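Local coordinates for type VII secretion system protein EssB (Staphylococcus aureus, PDB 4ANN) that serves as an integral membrane component of the Ess type VII secretion system, probably required for secretion of EsxA and EsxB, and is represented here by its cytoplasmic segment, at residues M21-K26 with S58-Y63; R98-F103 with R123-V128. One frame throughout, in Å; residues are numbered along the deposited sequence. Where two conformers were deposited one is given.

Contact 1. Residues M21-K26 with S58-Y63; sequences MREIPK and SFQIHY
Ile24 and Phe59 form one hydrogen-bonded pair of an antiparallel sheet, and Arg22 and Ile61 form the next. The straightest of the four backbone bonds runs from Ile24 N to Phe59 O, 2.8 Å long with 176° at the hydrogen; Phe59 N returns to Ile24 O, and Arg22 and Ile61 exchange bonds in the same way. Strand 21-25 is an outer strand of this three-stranded sheet, while 58-63 lies in the middle, with 50-54 beyond it. At the non-hydrogen-bonded pair Glu23-Gln60, the carboxylate and amide planes are roughly parallel, and Gln60 NE2 donates to Glu23 OE1 over 3.2 Å. Glu23 OE1 lies close to the Gln60 amide plane, while NE2 approaches it on the anti side, 23° out of the carboxylate plane. Glu23 CG, anti to the backbone N (chi1 179°), also rests 3.7 Å from Ser58 CB. On the sheet face shared by Arg22, Ile24, Phe59 and Ile61, a water bridges Arg22 NH1 (3.0 Å) and Tyr63 OH (2.8 Å). NH1 has its strongest partner in the backbone O of Arg123, NH2 bonds to that of Asp130, and Ile24 CD1 covers the centre of one guanidinium face. At one end of the pairing the extended Lys26 chain crosses Phe59 at about a right angle, with CE over one ring face toward the rim; its NZ leads on to a salt bridge with Glu54 and to the carbonyls of Leu55 and Arg56. Lys26 CG packs 3.7 Å from Ser58 N, a buried amide for which the model offers no hydrogen-bond partner. At the other end, in one of two Met21 conformers, CG stands above the His62 ring as a CH-pi contact, offset toward the rim, 3.6 Å from NE2 and about as near CE1.

Contact 2. Residues R98-F103 with R123-V128; sequences RTRYTF and RGLQNV
Thr102 OG1 lies against the bare backbone of Gly124, only 2.9 Å from its CA, a closeness possible because no side chain leaves Gly124 on that face. Chi1 of 63° sets OG1 between the backbone N and the carbonyl carbon of Thr102, turned to this spot; its hydroxyl is bonded to Pro131 O. The two residues form the hydrogen-bonded pair of a short antiparallel bridge whose donors stand well above the acceptor carbonyl planes. Thr102 N reaches Gly124 O over 3.0 Å from 62° above the plane, and Gly124 N reaches Thr102 O over 3.1 Å in a similar way. By contrast, Gln126 N points almost straight at Arg100 O, 2.8 Å away and nearly along the C=O axis, adding a third backbone bond just beyond the bridge. On the opposite face Tyr101 runs alongside Leu125 and Arg123, both pointing the same way and both meeting its CD1-CE1 side. Leu125 CD2 packs 3.6 Å from Tyr101 CD1, and the extended Arg123 chain runs beside the ring, its CD 3.9 Å from Tyr101 CE1. The guanidinium stands almost perpendicular to the ring, edge toward CE1. Its polar ends are taken up by carbonyls of the loop before strand 50-54, NH1 by Gln42 and NH2 by Ile48, while Tyr101 OH bonds to Leu39 O and the Phe47 ring meets that of Tyr101 with planes at about 60°. The bridge joins the segment following helix 80-89 to the one preceding helix 136-151, with strands 110-112 and 118-120 in the chain between them.

How the contacts relate
The two contacts follow in series along the chain, contact 1 closing at Tyr63 before contact 2 opens at Arg98, and their centres lie about 16 Å apart. They belong to different antiparallel sheets: contact 1 pairs the outer strand 21-25 with the middle strand 58-63, whereas contact 2 is a two-stranded bridge nearer the centre of the chain. They nevertheless touch, through a probable hydrogen bond of 2.7 Å from Arg22 NH1 to Arg123 O, which ties the N-terminal sheet to the bridge. Both belong to the cytoplasmic part of EssB, a YukC-family protein whose relatives include protein kinase-like folds.

Contact 1. Residues M21-K26 with S58-Y63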
loop_
_atom_site.group_PDB
_atom_site.type_symbol
_atom_site.label_atom_id
_atom_site.label_comp_id
_atom_site.label_asym_id
_atom_site.label_seq_id
_atom_site.Cartn_x
_atom_site.Cartn_y
_atom_site.Cartn_z
ATOM N N MET A 21 -1.937 -1.670 15.994
ATOM C CA MET A 21 -2.843 -0.647 16.668
ATOM C C MET A 21 -2.492 0.674 15.995
ATOM O O MET A 21 -1.376 0.957 15.504
ATOM C CB MET A 21 -2.797 -0.589 18.202
ATOM C CG MET A 21 -3.842 0.211 18.995
ATOM S SD MET A 21 -3.461 1.944 19.379
ATOM C CE MET A 21 -2.374 1.826 20.812
ATOM N N ARG A 22 -3.409 1.577 15.918
ATOM C CA ARG A 22 -3.244 2.965 15.564
ATOM C C ARG A 22 -4.018 3.820 16.558
ATOM O O ARG A 22 -5.164 3.519 16.897
ATOM C CB ARG A 22 -3.818 3.128 14.153
ATOM C CG ARG A 22 -3.850 4.543 13.731
ATOM C CD ARG A 22 -4.603 4.656 12.390
ATOM N NE ARG A 22 -4.567 6.061 12.057
ATOM C CZ ARG A 22 -5.192 6.534 10.973
ATOM N NH1 ARG A 22 -5.877 5.757 10.179
ATOM N NH2 ARG A 22 -5.076 7.852 10.730
ATOM N N GLU A 23 -3.439 4.967 16.984
ATOM C CA GLU A 23 -4.127 5.912 17.846
ATOM C C GLU A 23 -4.299 7.206 17.112
ATOM O O GLU A 23 -3.369 7.729 16.482
ATOM C CB GLU A 23 -3.346 6.142 19.154
ATOM C CG GLU A 23 -4.063 7.157 20.065
ATOM C CD GLU A 23 -3.377 7.377 21.356
ATOM O OE1 GLU A 23 -3.274 6.347 22.045
ATOM O OE2 GLU A 23 -2.987 8.500 21.740
ATOM N N ILE A 24 -5.510 7.749 17.176
ATOM C CA ILE A 24 -5.874 9.041 16.551
ATOM C C ILE A 24 -6.314 9.986 17.634
ATOM O O ILE A 24 -7.349 9.761 18.261
ATOM C CB ILE A 24 -7.014 8.852 15.524
ATOM C CG1 ILE A 24 -6.597 7.853 14.423
ATOM C CG2 ILE A 24 -7.482 10.219 14.974
ATOM C CD1 ILE A 24 -7.726 7.404 13.563
ATOM N N PRO A 25 -5.569 11.059 17.910
ATOM C CA PRO A 25 -6.039 12.004 18.982
ATOM C C PRO A 25 -7.319 12.663 18.554
ATOM O O PRO A 25 -7.499 13.094 17.407
ATOM C CB PRO A 25 -4.890 13.003 19.084
ATOM C CG PRO A 25 -3.734 12.345 18.454
ATOM C CD PRO A 25 -4.245 11.432 17.336
ATOM N N LYS A 26 -8.255 12.839 19.486
ATOM C CA LYS A 26 -9.518 13.485 19.125
ATOM C C LYS A 26 -9.363 14.948 18.655
ATOM O O LYS A 26 -10.111 15.411 17.802
ATOM C CB LYS A 26 -10.432 13.421 20.318
ATOM C CG LYS A 26 -11.124 12.078 20.424
ATOM C CD LYS A 26 -12.022 12.042 21.640
ATOM C CE LYS A 26 -12.785 10.720 21.735
ATOM N NZ LYS A 26 -13.669 10.682 22.909
ATOM N N SER A 58 -8.913 9.978 22.585
ATOM C CA SER A 58 -8.423 9.447 21.337
ATOM C C SER A 58 -9.412 8.388 20.845
ATOM O O SER A 58 -10.249 7.889 21.591
ATOM C CB SER A 58 -7.029 8.857 21.448
ATOM O OG SER A 58 -7.061 7.663 22.217
ATOM N N PHE A 59 -9.230 8.020 19.574
ATOM C CA PHE A 59 -9.766 6.852 18.986
ATOM C C PHE A 59 -8.630 5.873 18.771
ATOM O O PHE A 59 -7.469 6.281 18.478
ATOM C CB PHE A 59 -10.409 7.127 17.642
ATOM C CG PHE A 59 -11.604 8.057 17.667
ATOM C CD1 PHE A 59 -12.868 7.571 17.941
ATOM C CD2 PHE A 59 -11.481 9.420 17.453
ATOM C CE1 PHE A 59 -13.986 8.357 18.000
ATOM C CE2 PHE A 59 -12.583 10.229 17.509
ATOM C CZ PHE A 59 -13.834 9.723 17.783
ATOM N N GLN A 60 -8.890 4.579 18.906
ATOM C CA GLN A 60 -7.889 3.565 18.565
ATOM C C GLN A 60 -8.506 2.612 17.545
ATOM O O GLN A 60 -9.700 2.307 17.524
ATOM C CB GLN A 60 -7.361 2.842 19.807
ATOM C CG GLN A 60 -6.430 3.694 20.631
ATOM C CD GLN A 60 -5.881 3.032 21.888
ATOM O OE1 GLN A 60 -6.271 1.937 22.206
ATOM N NE2 GLN A 60 -4.948 3.705 22.532
ATOM N N ILE A 61 -7.652 2.146 16.646
ATOM C CA ILE A 61 -7.960 1.148 15.644
ATOM C C ILE A 61 -7.098 -0.095 15.874
ATOM O O ILE A 61 -5.899 -0.014 16.069
ATOM C CB ILE A 61 -7.727 1.646 14.200
ATOM C CG1 ILE A 61 -8.807 2.653 13.756
ATOM C CG2 ILE A 61 -7.570 0.504 13.233
ATOM C CD1 ILE A 61 -10.146 2.068 13.359
ATOM N N HIS A 62 -7.727 -1.267 15.859
ATOM C CA HIS A 62 -6.996 -2.540 15.825
ATOM C C HIS A 62 -7.329 -3.203 14.500
ATOM O O HIS A 62 -8.457 -3.200 14.020
ATOM C CB HIS A 62 -7.362 -3.453 16.970
ATOM C CG HIS A 62 -6.882 -2.969 18.300
ATOM N ND1 HIS A 62 -7.427 -1.935 19.007
ATOM C CD2 HIS A 62 -5.823 -3.391 19.014
ATOM C CE1 HIS A 62 -6.750 -1.746 20.130
ATOM N NE2 HIS A 62 -5.777 -2.648 20.141
ATOM N N TYR A 63 -6.291 -3.824 13.904
ATOM C CA TYR A 63 -6.434 -4.510 12.648
ATOM C C TYR A 63 -6.603 -6.007 12.843
ATOM O O TYR A 63 -5.929 -6.628 13.652
ATOM C CB TYR A 63 -5.153 -4.267 11.802
ATOM C CG TYR A 63 -4.983 -2.799 11.551
ATOM C CD1 TYR A 63 -5.844 -2.066 10.726
ATOM C CD2 TYR A 63 -3.970 -2.080 12.150
ATOM C CE1 TYR A 63 -5.673 -0.703 10.502
ATOM C CE2 TYR A 63 -3.799 -0.704 11.950
ATOM C CZ TYR A 63 -4.647 -0.012 11.110
ATOM O OH TYR A 63 -4.532 1.329 10.938
HETATM O O HOH W 1 -6.575 2.901 9.892
#

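Contact 2. Residues R98-F103 with R123-V128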
loop_
_atom_site.group_PDB
_atom_site.type_symbol
_atom_site.label_atom_id
_atom_site.label_comp_id
_atom_site.label_asym_id
_atom_site.label_seq_id
_atom_site.Cartn_x
_atom_site.Cartn_y
_atom_site.Cartn_z
ATOM N N ARG A 98 -11.450 6.413 -5.780
ATOM C CA ARG A 98 -12.853 6.799 -6.048
ATOM C C ARG A 98 -13.730 6.820 -4.799
ATOM O O ARG A 98 -14.897 7.258 -4.779
ATOM C CB ARG A 98 -13.355 5.823 -7.112
ATOM C CG ARG A 98 -14.192 4.658 -6.642
ATOM C CD ARG A 98 -13.713 3.250 -6.931
ATOM N NE ARG A 98 -13.861 2.288 -5.817
ATOM C CZ ARG A 98 -15.033 2.235 -5.163
ATOM N NH1 ARG A 98 -16.199 2.894 -5.284
ATOM N NH2 ARG A 98 -15.017 1.328 -4.190
ATOM N N THR A 99 -13.203 6.295 -3.720
ATOM C CA THR A 99 -13.902 6.254 -2.461
ATOM C C THR A 99 -13.446 7.414 -1.590
ATOM O O THR A 99 -12.610 8.237 -1.998
ATOM C CB THR A 99 -13.612 4.964 -1.675
ATOM O OG1 THR A 99 -12.287 4.905 -1.159
ATOM C CG2 THR A 99 -13.696 3.726 -2.551
ATOM N N ARG A 100 -14.012 7.433 -0.392
ATOM C CA ARG A 100 -13.736 8.370 0.678
ATOM C C ARG A 100 -12.343 8.174 1.268
ATOM O O ARG A 100 -11.749 9.129 1.831
ATOM C CB ARG A 100 -14.827 8.277 1.777
ATOM C CG ARG A 100 -16.105 9.064 1.507
ATOM C CD ARG A 100 -17.117 8.855 2.628
ATOM N NE ARG A 100 -17.498 10.068 3.336
ATOM C CZ ARG A 100 -16.779 11.049 3.852
ATOM N NH1 ARG A 100 -15.446 11.087 3.784
ATOM N NH2 ARG A 100 -17.357 12.071 4.462
ATOM N N TYR A 101 -11.808 7.010 1.249
ATOM C CA TYR A 101 -10.645 6.473 1.883
ATOM C C TYR A 101 -9.356 6.872 1.173
ATOM O O TYR A 101 -9.309 7.132 -0.006
ATOM C CB TYR A 101 -10.679 4.949 1.969
ATOM C CG TYR A 101 -11.800 4.374 2.800
ATOM C CD1 TYR A 101 -11.899 4.592 4.177
ATOM C CD2 TYR A 101 -12.778 3.597 2.186
ATOM C CE1 TYR A 101 -12.916 4.052 4.912
ATOM C CE2 TYR A 101 -13.800 3.043 2.939
ATOM C CZ TYR A 101 -13.879 3.281 4.291
ATOM O OH TYR A 101 -14.897 2.722 4.994
ATOM N N THR A 102 -8.268 6.840 1.941
ATOM C CA THR A 102 -6.903 6.998 1.488
ATOM C C THR A 102 -6.114 5.825 2.049
ATOM O O THR A 102 -6.536 5.146 2.990
ATOM C CB THR A 102 -6.261 8.312 1.929
ATOM O OG1 THR A 102 -6.212 8.273 3.381
ATOM C CG2 THR A 102 -7.053 9.558 1.486
ATOM N N PHE A 103 -4.926 5.606 1.440
ATOM C CA PHE A 103 -4.090 4.473 1.827
ATOM C C PHE A 103 -2.627 4.836 1.611
ATOM O O PHE A 103 -2.303 5.816 0.934
ATOM C CB PHE A 103 -4.444 3.203 1.025
ATOM C CG PHE A 103 -4.051 3.244 -0.448
ATOM C CD1 PHE A 103 -4.829 3.947 -1.353
ATOM C CD2 PHE A 103 -2.921 2.616 -0.918
ATOM C CE1 PHE A 103 -4.486 4.042 -2.731
ATOM C CE2 PHE A 103 -2.550 2.689 -2.272
ATOM C CZ PHE A 103 -3.357 3.407 -3.162
ATOM N N ARG A 123 -6.020 3.334 6.950
ATOM C CA ARG A 123 -6.958 4.097 6.147
ATOM C C ARG A 123 -7.058 5.548 6.636
ATOM O O ARG A 123 -7.232 5.764 7.816
ATOM C CB ARG A 123 -8.379 3.652 6.249
ATOM C CG ARG A 123 -8.594 2.238 6.358
ATOM C CD ARG A 123 -10.056 1.822 6.332
ATOM N NE ARG A 123 -10.263 0.462 6.621
ATOM C CZ ARG A 123 -11.429 -0.148 6.675
ATOM N NH1 ARG A 123 -12.550 0.518 6.451
ATOM N NH2 ARG A 123 -11.500 -1.439 6.970
ATOM N N GLY A 124 -6.958 6.480 5.721
ATOM C CA GLY A 124 -7.431 7.830 6.014
ATOM C C GLY A 124 -8.769 8.072 5.400
ATOM O O GLY A 124 -9.364 7.201 4.726
ATOM N N LEU A 125 -9.283 9.289 5.620
ATOM C CA LEU A 125 -10.539 9.737 5.063
ATOM C C LEU A 125 -10.341 11.113 4.508
ATOM O O LEU A 125 -9.880 11.971 5.261
ATOM C CB LEU A 125 -11.612 9.802 6.102
ATOM C CG LEU A 125 -12.141 8.501 6.601
ATOM C CD1 LEU A 125 -12.992 8.815 7.835
ATOM C CD2 LEU A 125 -12.952 7.787 5.500
ATOM N N GLN A 126 -10.723 11.268 3.251
ATOM C CA GLN A 126 -10.503 12.550 2.593
ATOM C C GLN A 126 -11.074 13.683 3.396
ATOM O O GLN A 126 -12.217 13.619 3.834
ATOM C CB GLN A 126 -11.116 12.509 1.193
ATOM C CG GLN A 126 -10.380 11.382 0.435
ATOM C CD GLN A 126 -9.526 12.103 -0.604
ATOM O OE1 GLN A 126 -8.650 12.884 -0.239
ATOM N NE2 GLN A 126 -9.907 11.794 -1.845
ATOM N N ASN A 127 -10.242 14.702 3.613
ATOM C CA ASN A 127 -10.705 15.948 4.195
ATOM C C ASN A 127 -11.050 15.733 5.662
ATOM O O ASN A 127 -11.568 16.695 6.224
ATOM C CB ASN A 127 -11.939 16.540 3.502
ATOM C CG ASN A 127 -11.762 16.764 2.027
ATOM O OD1 ASN A 127 -12.607 16.473 1.167
ATOM N ND2 ASN A 127 -10.616 17.339 1.670
ATOM N N VAL A 128 -10.716 14.575 6.223
ATOM C CA VAL A 128 -11.133 14.256 7.581
ATOM C C VAL A 128 -10.017 13.797 8.502
ATOM O O VAL A 128 -9.901 14.291 9.602
ATOM C CB VAL A 128 -12.251 13.202 7.535
ATOM C CG1 VAL A 128 -12.548 12.731 8.923
ATOM C CG2 VAL A 128 -13.480 13.787 6.891
#